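Local coordinates for AtxE2 (Asticcacaulis excentricus, PDB 5TXE), which hydrolyses the isopeptide bond of the lasso peptides astexin-2 and astexin-3, recognising their knotted shape and converting them to linear peptides, at residues V151-A156 / S164-D169; T548-T553 / D608-G613; L602-A607 / V628-Y633. The protein carries 1 engineered substitution. All coordinates share one frame; numbering follows the deposited sequence.

Contact 1. Residues V151-A156 / S164-D169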
loop_
_atom_site.group_PDB
_atom_site.type_symbol
_atom_site.label_atom_id
_atom_site.label_comp_id
_atom_site.label_asym_id
_atom_site.label_seq_id
_atom_site.Cartn_x
_atom_site.Cartn_y
_atom_site.Cartn_z
ATOM N N VAL A 151 -5.805 -21.845 1.737
ATOM C CA VAL A 151 -6.928 -20.945 2.016
ATOM C C VAL A 151 -8.284 -21.692 1.954
ATOM O O VAL A 151 -8.689 -22.255 0.930
ATOM C CB VAL A 151 -6.979 -19.816 0.997
ATOM C CG1 VAL A 151 -8.115 -18.868 1.329
ATOM C CG2 VAL A 151 -5.652 -19.057 1.023
ATOM N N ARG A 152 -8.977 -21.629 3.056
ATOM C CA ARG A 152 -10.283 -22.285 3.196
ATOM C C ARG A 152 -11.342 -21.223 3.501
ATOM O O ARG A 152 -11.008 -20.094 3.885
ATOM C CB ARG A 152 -10.230 -23.209 4.389
ATOM C CG ARG A 152 -9.211 -24.335 4.256
ATOM C CD ARG A 152 -9.219 -25.256 5.495
ATOM N NE ARG A 152 -8.197 -26.278 5.358
ATOM C CZ ARG A 152 -6.888 -26.078 5.503
ATOM N NH1 ARG A 152 -6.376 -24.892 5.800
ATOM N NH2 ARG A 152 -6.085 -27.077 5.290
ATOM N N VAL A 153 -12.605 -21.602 3.399
ATOM C CA VAL A 153 -13.688 -20.771 3.929
ATOM C C VAL A 153 -13.999 -21.228 5.350
ATOM O O VAL A 153 -14.202 -22.429 5.601
ATOM C CB VAL A 153 -14.962 -20.870 3.089
ATOM C CG1 VAL A 153 -16.022 -20.013 3.722
ATOM C CG2 VAL A 153 -14.691 -20.415 1.667
ATOM N N TRP A 154 -14.043 -20.271 6.252
ATOM C CA TRP A 154 -14.418 -20.525 7.586
ATOM C C TRP A 154 -15.784 -19.883 7.830
ATOM O O TRP A 154 -16.150 -18.917 7.184
ATOM C CB TRP A 154 -13.393 -19.955 8.596
ATOM C CG TRP A 154 -12.115 -20.795 8.728
ATOM C CD1 TRP A 154 -11.295 -21.154 7.727
ATOM C CD2 TRP A 154 -11.563 -21.346 9.918
ATOM N NE1 TRP A 154 -10.262 -21.917 8.209
ATOM C CE2 TRP A 154 -10.394 -22.033 9.558
ATOM C CE3 TRP A 154 -11.942 -21.318 11.272
ATOM C CZ2 TRP A 154 -9.575 -22.677 10.488
ATOM C CZ3 TRP A 154 -11.145 -21.998 12.198
ATOM C CH2 TRP A 154 -9.987 -22.683 11.792
ATOM N N ARG A 155 -16.490 -20.443 8.803
ATOM C CA ARG A 155 -17.786 -19.972 9.262
ATOM C C ARG A 155 -17.740 -19.711 10.729
ATOM O O ARG A 155 -17.321 -20.561 11.478
ATOM C CB ARG A 155 -18.806 -21.048 8.978
ATOM C CG ARG A 155 -20.198 -20.726 9.492
ATOM C CD ARG A 155 -21.074 -21.868 9.066
ATOM N NE ARG A 155 -22.425 -21.677 9.535
ATOM C CZ ARG A 155 -22.891 -22.192 10.661
ATOM N NH1 ARG A 155 -22.099 -22.943 11.430
ATOM N NH2 ARG A 155 -24.151 -21.948 11.020
ATOM N N ALA A 156 -18.131 -18.538 11.152
ATOM C CA ALA A 156 -18.071 -18.166 12.552
ATOM C C ALA A 156 -19.465 -17.750 13.079
ATOM O O ALA A 156 -20.199 -17.052 12.397
ATOM C CB ALA A 156 -17.111 -17.013 12.761
ATOM N N SER A 164 -15.186 -22.599 12.458
ATOM C CA SER A 164 -14.462 -23.749 11.929
ATOM C C SER A 164 -14.464 -23.682 10.428
ATOM O O SER A 164 -15.250 -22.990 9.864
ATOM C CB SER A 164 -15.117 -25.043 12.381
ATOM O OG SER A 164 -16.462 -24.948 12.080
ATOM N N PRO A 165 -13.554 -24.396 9.784
ATOM C CA PRO A 165 -13.504 -24.393 8.347
ATOM C C PRO A 165 -14.658 -25.203 7.784
ATOM O O PRO A 165 -14.912 -26.320 8.271
ATOM C CB PRO A 165 -12.170 -25.103 8.038
ATOM C CG PRO A 165 -11.866 -25.961 9.221
ATOM C CD PRO A 165 -12.488 -25.216 10.398
ATOM N N VAL A 166 -15.319 -24.682 6.745
ATOM C CA VAL A 166 -16.429 -25.398 6.103
ATOM C C VAL A 166 -16.196 -25.718 4.650
ATOM O O VAL A 166 -16.852 -26.563 4.088
ATOM C CB VAL A 166 -17.743 -24.657 6.302
ATOM C CG1 VAL A 166 -18.084 -24.596 7.793
ATOM C CG2 VAL A 166 -17.670 -23.231 5.760
ATOM N N ILE A 167 -15.232 -25.079 4.017
ATOM C CA ILE A 167 -14.917 -25.456 2.665
ATOM C C ILE A 167 -13.411 -25.552 2.518
ATOM O O ILE A 167 -12.690 -24.590 2.835
ATOM C CB ILE A 167 -15.464 -24.395 1.655
ATOM C CG1 ILE A 167 -16.955 -24.126 1.881
ATOM C CG2 ILE A 167 -15.274 -24.875 0.227
ATOM C CD1 ILE A 167 -17.548 -23.077 0.967
ATOM N N GLU A 168 -12.963 -26.661 1.933
ATOM C CA GLU A 168 -11.573 -26.829 1.564
ATOM C C GLU A 168 -11.542 -27.504 0.224
ATOM O O GLU A 168 -12.369 -28.337 -0.046
ATOM C CB GLU A 168 -10.852 -27.737 2.555
ATOM C CG GLU A 168 -9.381 -27.888 2.222
ATOM C CD GLU A 168 -8.648 -28.864 3.148
ATOM O OE1 GLU A 168 -9.067 -29.031 4.310
ATOM O OE2 GLU A 168 -7.621 -29.431 2.693
ATOM N N ASP A 169 -10.576 -27.184 -0.615
ATOM C CA ASP A 169 -10.383 -27.984 -1.800
ATOM C C ASP A 169 -8.897 -28.168 -2.130
ATOM O O ASP A 169 -8.041 -27.690 -1.405
ATOM C CB ASP A 169 -11.187 -27.335 -2.919
ATOM C CG ASP A 169 -11.853 -28.369 -3.855
ATOM O OD1 ASP A 169 -11.154 -29.358 -4.243
ATOM O OD2 ASP A 169 -13.049 -28.153 -4.225
HETATM O O HOH W 1 -9.004 -24.643 -0.253
#
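A classic beta bulge interrupts the hairpin of strands 150-157 and 163-167, the last two strands of a four-stranded antiparallel sheet of the kind that forms one blade of the beta-propeller in prolyl oligopeptidase relatives. Val166 and Ile167 both face Val153, whose carbonyl O takes two N-H groups: Val166 N at 2.8 Å and, more loosely, Ile167 N at 3.3 Å. Val153 N answers Ile167 O, so this pair is hydrogen-bonded, while Trp154 and Pro165 beyond the bulge form a non-hydrogen-bonded pair. Arg155 and Ser164 then exchange two backbone bonds.

Trp154 turns its CG beside its own backbone N (chi1 -77°), which lays the indole over Pro165. Pro165 CD sits 3.7 Å from the centroid of the Trp154 six-membered ring, almost on the ring normal, a CH-pi contact, with Pro165 N over the same face. An alanine at Trp154 would probably leave Pro165 without this flat cover and lose the cation-pi contact with Arg145 of strand 140-147. On the other face of the sheet Val153 CB meets Ile167 CB at 3.8 Å.

On the other side of the bulge Arg152 runs extended from CG to NE alongside Glu168. Its NH1 bonds Asp147 O, and its NE reaches Glu168 OE1 at 3.1 Å in a nearly straight salt bridge (169°), lying in the guanidinium plane but coming from above the carboxylate plane.

Contact 2. Residues T548-T553 / D608-G613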
loop_
_atom_site.group_PDB
_atom_site.type_symbol
_atom_site.label_atom_id
_atom_site.label_comp_id
_atom_site.label_asym_id
_atom_site.label_seq_id
_atom_site.Cartn_x
_atom_site.Cartn_y
_atom_site.Cartn_z
ATOM N N THR A 548 17.808 1.839 1.370
ATOM C CA THR A 548 16.822 1.392 0.382
ATOM C C THR A 548 16.444 -0.066 0.667
ATOM O O THR A 548 17.244 -0.806 1.222
ATOM C CB THR A 548 17.351 1.586 -1.044
ATOM O OG1 THR A 548 16.364 1.194 -1.954
ATOM C CG2 THR A 548 18.552 0.703 -1.372
ATOM N N SER A 549 15.260 -0.486 0.302
ATOM C CA SER A 549 14.841 -1.872 0.493
ATOM C C SER A 549 15.192 -2.752 -0.708
ATOM O O SER A 549 15.139 -3.967 -0.618
ATOM C CB SER A 549 13.359 -1.933 0.659
ATOM O OG SER A 549 12.755 -1.638 -0.592
ATOM N N SER A 550 15.546 -2.145 -1.814
ATOM C CA SER A 550 15.929 -2.887 -2.981
ATOM C C SER A 550 16.942 -2.129 -3.849
ATOM O O SER A 550 17.139 -0.926 -3.716
ATOM C CB SER A 550 14.713 -3.206 -3.839
ATOM O OG SER A 550 14.113 -2.006 -4.318
ATOM N N CYS A 551 17.585 -2.885 -4.725
ATOM C CA CYS A 551 18.500 -2.386 -5.704
ATOM C C CYS A 551 18.489 -3.463 -6.836
ATOM O O CYS A 551 18.226 -4.649 -6.566
ATOM C CB CYS A 551 19.866 -2.187 -5.048
ATOM S SG CYS A 551 20.937 -1.009 -5.913
ATOM N N CYS A 552 18.651 -3.086 -8.101
ATOM C CA CYS A 552 19.024 -1.711 -8.534
ATOM C C CYS A 552 18.154 -1.246 -9.664
ATOM O O CYS A 552 17.371 -2.015 -10.255
ATOM C CB CYS A 552 20.478 -1.720 -9.010
ATOM S SG CYS A 552 21.627 -2.033 -7.640
ATOM N N THR A 553 18.271 0.025 -9.991
ATOM C CA THR A 553 17.581 0.529 -11.168
ATOM C C THR A 553 18.540 0.494 -12.339
ATOM O O THR A 553 19.266 1.503 -12.594
ATOM C CB THR A 553 17.042 1.945 -10.902
ATOM O OG1 THR A 553 16.299 1.951 -9.675
ATOM C CG2 THR A 553 16.204 2.375 -12.065
ATOM N N ASP A 608 15.248 -11.695 0.232
ATOM C CA ASP A 608 15.922 -12.647 -0.597
ATOM C C ASP A 608 15.322 -12.682 -1.982
ATOM O O ASP A 608 16.014 -12.878 -2.977
ATOM C CB ASP A 608 16.009 -14.061 0.011
ATOM C CG ASP A 608 14.656 -14.661 0.404
ATOM O OD1 ASP A 608 13.549 -14.034 0.279
ATOM O OD2 ASP A 608 14.716 -15.823 0.878
ATOM N N GLU A 609 14.048 -12.498 -2.063
ATOM C CA GLU A 609 13.366 -12.542 -3.357
ATOM C C GLU A 609 13.739 -11.352 -4.278
ATOM O O GLU A 609 13.418 -11.380 -5.458
ATOM C CB GLU A 609 11.882 -12.599 -3.077
ATOM C CG GLU A 609 10.974 -12.728 -4.259
ATOM C CD GLU A 609 9.544 -13.150 -3.871
ATOM O OE1 GLU A 609 8.661 -12.259 -3.813
ATOM O OE2 GLU A 609 9.313 -14.356 -3.605
ATOM N N GLU A 610 14.488 -10.360 -3.785
ATOM C CA GLU A 610 14.940 -9.271 -4.653
ATOM C C GLU A 610 16.416 -9.073 -4.644
ATOM O O GLU A 610 16.906 -8.258 -5.436
ATOM C CB GLU A 610 14.287 -7.938 -4.239
ATOM C CG GLU A 610 12.769 -7.949 -4.404
ATOM C CD GLU A 610 12.131 -6.577 -4.140
ATOM O OE1 GLU A 610 12.456 -5.885 -3.114
ATOM O OE2 GLU A 610 11.244 -6.210 -4.943
ATOM N N TYR A 611 17.151 -9.782 -3.795
ATOM C CA TYR A 611 18.561 -9.453 -3.652
ATOM C C TYR A 611 19.413 -9.681 -4.872
ATOM O O TYR A 611 20.435 -9.012 -4.995
ATOM C CB TYR A 611 19.211 -10.131 -2.439
ATOM C CG TYR A 611 19.948 -11.423 -2.687
ATOM C CD1 TYR A 611 19.278 -12.580 -2.999
ATOM C CD2 TYR A 611 21.297 -11.496 -2.528
ATOM C CE1 TYR A 611 19.966 -13.767 -3.239
ATOM C CE2 TYR A 611 21.991 -12.674 -2.713
ATOM C CZ TYR A 611 21.328 -13.809 -3.083
ATOM O OH TYR A 611 22.024 -14.968 -3.298
ATOM N N LEU A 612 19.057 -10.632 -5.744
ATOM C CA LEU A 612 19.901 -10.966 -6.832
ATOM C C LEU A 612 20.162 -9.746 -7.723
ATOM O O LEU A 612 21.275 -9.559 -8.225
ATOM C CB LEU A 612 19.293 -12.050 -7.703
ATOM C CG LEU A 612 19.281 -13.457 -7.076
ATOM C CD1 LEU A 612 18.577 -14.446 -7.979
ATOM C CD2 LEU A 612 20.688 -13.897 -6.817
ATOM N N GLY A 613 19.119 -8.951 -7.881
ATOM C CA GLY A 613 19.159 -7.675 -8.580
ATOM C C GLY A 613 20.166 -6.686 -8.065
ATOM O O GLY A 613 20.687 -5.858 -8.837
HETATM O O HOH W 2 11.415 -3.712 -1.985
HETATM O O HOH W 3 13.454 -6.020 -0.832
HETATM O O HOH W 4 17.358 -5.843 -3.770
HETATM O O HOH W 5 16.221 -6.317 -7.186
#
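With CG beside its backbone N and anti to the carbonyl carbon (chi1 -64°), and with an extended chi2 of -174°, Glu610 sends its carboxylate toward the loop at Ser549 and Ser550. Ser550 meets it through its CB, which comes to 3.6 Å from Glu610 OE1. No direct hydrogen bond joins the two segments; water does that work.

Two waters bond Glu610 OE1. One lies 2.7 Å from Glu610 OE1 and is also bonded to Ser549 OG; the other lies 2.5 Å from Glu610 OE1 and is also within bonding distance of Ser549 O. These bonds would probably favour a charged carboxylate. The other oxygen, OE2, bonds His638 ND1, the link inferred for the charge relay, whose nucleophile position is the engineered Ala527. Thus the waters grip one oxygen while the histidine holds the other, which limits the rotation of the group.

Further along, one water donates to both Cys551 O and Glu610 O, at 2.7 Å from each, and another takes the N-H of Cys551 and donates weakly to Glu610 O. Cys551 O lies 3.2 Å from Gly613 C, so the two backbones nearly touch at Gly613; a CB there would crowd Cys551 O. The adjacent cysteines close a vicinal disulfide, Cys551 SG to Cys552 SG 2.1 Å, across a cis peptide.

Cys551 packs on His534 of helix 528-539 and Phe591 of helix 591-594, and on Ile604 of strand 602-607. The loop thus leaves strand 545-548 between these elements, facing the short, weakly bonded helix at 608-611 that follows strand 602-607.

Contact 3. Residues L602-A607 / V628-Y633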
loop_
_atom_site.group_PDB
_atom_site.type_symbol
_atom_site.label_atom_id
_atom_site.label_comp_id
_atom_site.label_asym_id
_atom_site.label_seq_id
_atom_site.Cartn_x
_atom_site.Cartn_y
_atom_site.Cartn_z
ATOM N N LEU A 602 25.345 3.807 1.828
ATOM C CA LEU A 602 24.078 3.204 1.449
ATOM C C LEU A 602 23.925 1.834 2.112
ATOM O O LEU A 602 24.807 0.939 1.985
ATOM C CB LEU A 602 24.079 3.016 -0.034
ATOM C CG LEU A 602 22.875 2.281 -0.603
ATOM C CD1 LEU A 602 21.604 3.053 -0.340
ATOM C CD2 LEU A 602 23.029 2.015 -2.088
ATOM N N LEU A 603 22.821 1.689 2.824
ATOM C CA LEU A 603 22.391 0.448 3.377
ATOM C C LEU A 603 21.242 -0.118 2.580
ATOM O O LEU A 603 20.249 0.580 2.389
ATOM C CB LEU A 603 21.970 0.634 4.803
ATOM C CG LEU A 603 21.382 -0.595 5.482
ATOM C CD1 LEU A 603 22.414 -1.649 5.699
ATOM C CD2 LEU A 603 20.864 -0.186 6.844
ATOM N N ILE A 604 21.357 -1.381 2.136
ATOM C CA ILE A 604 20.258 -2.054 1.417
ATOM C C ILE A 604 19.711 -3.199 2.284
ATOM O O ILE A 604 20.454 -4.124 2.655
ATOM C CB ILE A 604 20.741 -2.628 0.064
ATOM C CG1 ILE A 604 21.445 -1.539 -0.774
ATOM C CG2 ILE A 604 19.623 -3.201 -0.754
ATOM C CD1 ILE A 604 22.396 -2.100 -1.819
ATOM N N GLN A 605 18.425 -3.164 2.575
ATOM C CA GLN A 605 17.825 -4.158 3.447
ATOM C C GLN A 605 16.856 -4.904 2.591
ATOM O O GLN A 605 15.673 -4.523 2.479
ATOM C CB GLN A 605 17.159 -3.487 4.627
ATOM C CG GLN A 605 18.169 -2.825 5.555
ATOM C CD GLN A 605 17.751 -2.793 7.005
ATOM O OE1 GLN A 605 17.849 -3.829 7.712
ATOM N NE2 GLN A 605 17.369 -1.611 7.504
ATOM N N SER A 606 17.354 -5.942 1.918
ATOM C CA SER A 606 16.596 -6.590 0.856
ATOM C C SER A 606 15.948 -7.906 1.263
ATOM O O SER A 606 16.513 -8.672 2.021
ATOM C CB SER A 606 17.555 -6.857 -0.324
ATOM O OG SER A 606 16.894 -7.387 -1.446
ATOM N N ALA A 607 14.786 -8.176 0.705
ATOM C CA ALA A 607 14.230 -9.525 0.679
ATOM C C ALA A 607 15.111 -10.425 -0.160
ATOM O O ALA A 607 15.707 -9.944 -1.133
ATOM C CB ALA A 607 12.845 -9.493 0.082
ATOM N N VAL A 628 28.972 0.803 1.322
ATOM C CA VAL A 628 27.728 0.152 1.017
ATOM C C VAL A 628 27.641 -1.134 1.887
ATOM O O VAL A 628 28.647 -1.757 2.191
ATOM C CB VAL A 628 27.669 -0.214 -0.456
ATOM C CG1 VAL A 628 28.734 -1.223 -0.813
ATOM C CG2 VAL A 628 26.316 -0.792 -0.866
ATOM N N GLU A 629 26.436 -1.502 2.288
ATOM C CA GLU A 629 26.197 -2.752 3.026
ATOM C C GLU A 629 24.850 -3.268 2.572
ATOM O O GLU A 629 23.902 -2.494 2.341
ATOM C CB GLU A 629 26.201 -2.511 4.525
ATOM C CG GLU A 629 25.905 -3.754 5.326
ATOM C CD GLU A 629 26.280 -3.654 6.784
ATOM O OE1 GLU A 629 25.370 -3.582 7.640
ATOM O OE2 GLU A 629 27.488 -3.672 7.099
ATOM N N LEU A 630 24.784 -4.589 2.429
ATOM C CA LEU A 630 23.583 -5.289 1.975
ATOM C C LEU A 630 23.200 -6.333 3.011
ATOM O O LEU A 630 24.039 -7.136 3.478
ATOM C CB LEU A 630 23.869 -5.971 0.623
ATOM C CG LEU A 630 22.898 -7.026 0.078
ATOM C CD1 LEU A 630 21.537 -6.405 -0.207
ATOM C CD2 LEU A 630 23.372 -7.619 -1.218
ATOM N N ILE A 631 21.936 -6.318 3.373
ATOM C CA ILE A 631 21.402 -7.222 4.337
ATOM C C ILE A 631 20.393 -8.037 3.609
ATOM O O ILE A 631 19.635 -7.506 2.836
ATOM C CB ILE A 631 20.664 -6.514 5.469
ATOM C CG1 ILE A 631 21.534 -5.441 6.124
ATOM C CG2 ILE A 631 20.206 -7.492 6.548
ATOM C CD1 ILE A 631 22.803 -5.923 6.872
ATOM N N ILE A 632 20.346 -9.343 3.871
ATOM C CA ILE A 632 19.378 -10.198 3.210
ATOM C C ILE A 632 18.437 -10.820 4.214
ATOM O O ILE A 632 18.898 -11.376 5.205
ATOM C CB ILE A 632 20.153 -11.298 2.453
ATOM C CG1 ILE A 632 20.957 -10.626 1.360
ATOM C CG2 ILE A 632 19.199 -12.349 1.830
ATOM C CD1 ILE A 632 22.095 -11.476 0.959
ATOM N N TYR A 633 17.128 -10.821 3.929
ATOM C CA TYR A 633 16.140 -11.476 4.796
ATOM C C TYR A 633 15.499 -12.668 4.117
ATOM O O TYR A 633 14.970 -12.541 2.991
ATOM C CB TYR A 633 15.045 -10.431 5.164
ATOM C CG TYR A 633 15.517 -9.287 6.045
ATOM C CD1 TYR A 633 16.127 -8.153 5.524
ATOM C CD2 TYR A 633 15.362 -9.340 7.378
ATOM C CE1 TYR A 633 16.575 -7.136 6.330
ATOM C CE2 TYR A 633 15.820 -8.329 8.200
ATOM C CZ TYR A 633 16.421 -7.226 7.675
ATOM O OH TYR A 633 16.802 -6.206 8.570
#
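Five backbone hydrogen bonds join strands 602-607 and 628-633 in parallel, with Leu602 opposite Val628 and Ala607 opposite Tyr633. The shortest runs from Ile631 N to Ile604 O at 2.7 Å, nearly along the C=O axis (175°). Ile604 and Ser606 each bond in both directions: Ile604 N goes to Glu629 O, Ser606 N to Ile631 O, and Tyr633 N to Ser606 O.

On one face Ile604 crosses Leu630 obliquely, CG2 of Ile604 lying 3.8 Å from Leu630 CD1, and the same methyl of Leu630 reaches Ser606 CB. Leu603 and Ile631 meet on the opposite face, where Leu603 CD1 comes 3.9 Å from Ile631 CG1. This face also carries the polar cross-strand bond: Tyr633 OH donates to Gln605 OE1 at 2.7 Å. Gln605 is bent at chi2 (-149°) and brings its amide obliquely to the phenol, the two planes 41° apart; the hydroxyl sits above the amide plane, while OE1 stays at the ring edge.

A second shell fixes these groups. Arg652 of helix 643-662 also donates to Gln605 OE1, Gln605 NE2 bonds Val649 O, and His645 meets the Tyr633 ring edge-to-face. Glu629 is held by a salt bridge to Arg677 and by Trp678. Helix 615-623 covers the face of Val628, Ile604 and Leu630, Phe618 touching Val628 and Leu630.

Two parallel strands joined through helix 615-623 make a beta-alpha-beta crossover at the edge of the eight-stranded sheet of the alpha/beta-hydrolase fold, with the inferred charge-relay Glu610 just after strand 602-607.

From the N terminus, contact 1 comes first and closes a short hairpin in a propeller-like sheet, with seven residues between its segments. Contacts 2 and 3 belong to the C-terminal hydrolase part and cross, since their segments alternate: 548-553, then 602-607, 608-613 and 628-633. Between the segments of contact 2 lie 54 residues, and between those of contact 3, which closes the crossover, 20, mostly helix. Two probable hydrogen bonds link them: Asp608 N, 2.9 Å from Tyr633 O, ties the helix carrying the inferred relay residue Glu610 to edge strand 628-633, and Thr548 N, 2.9 Å from Leu603 O, joins strands 545-548 and 602-607. Contact 1 lies about 37 Å, centre to centre, from contact 2.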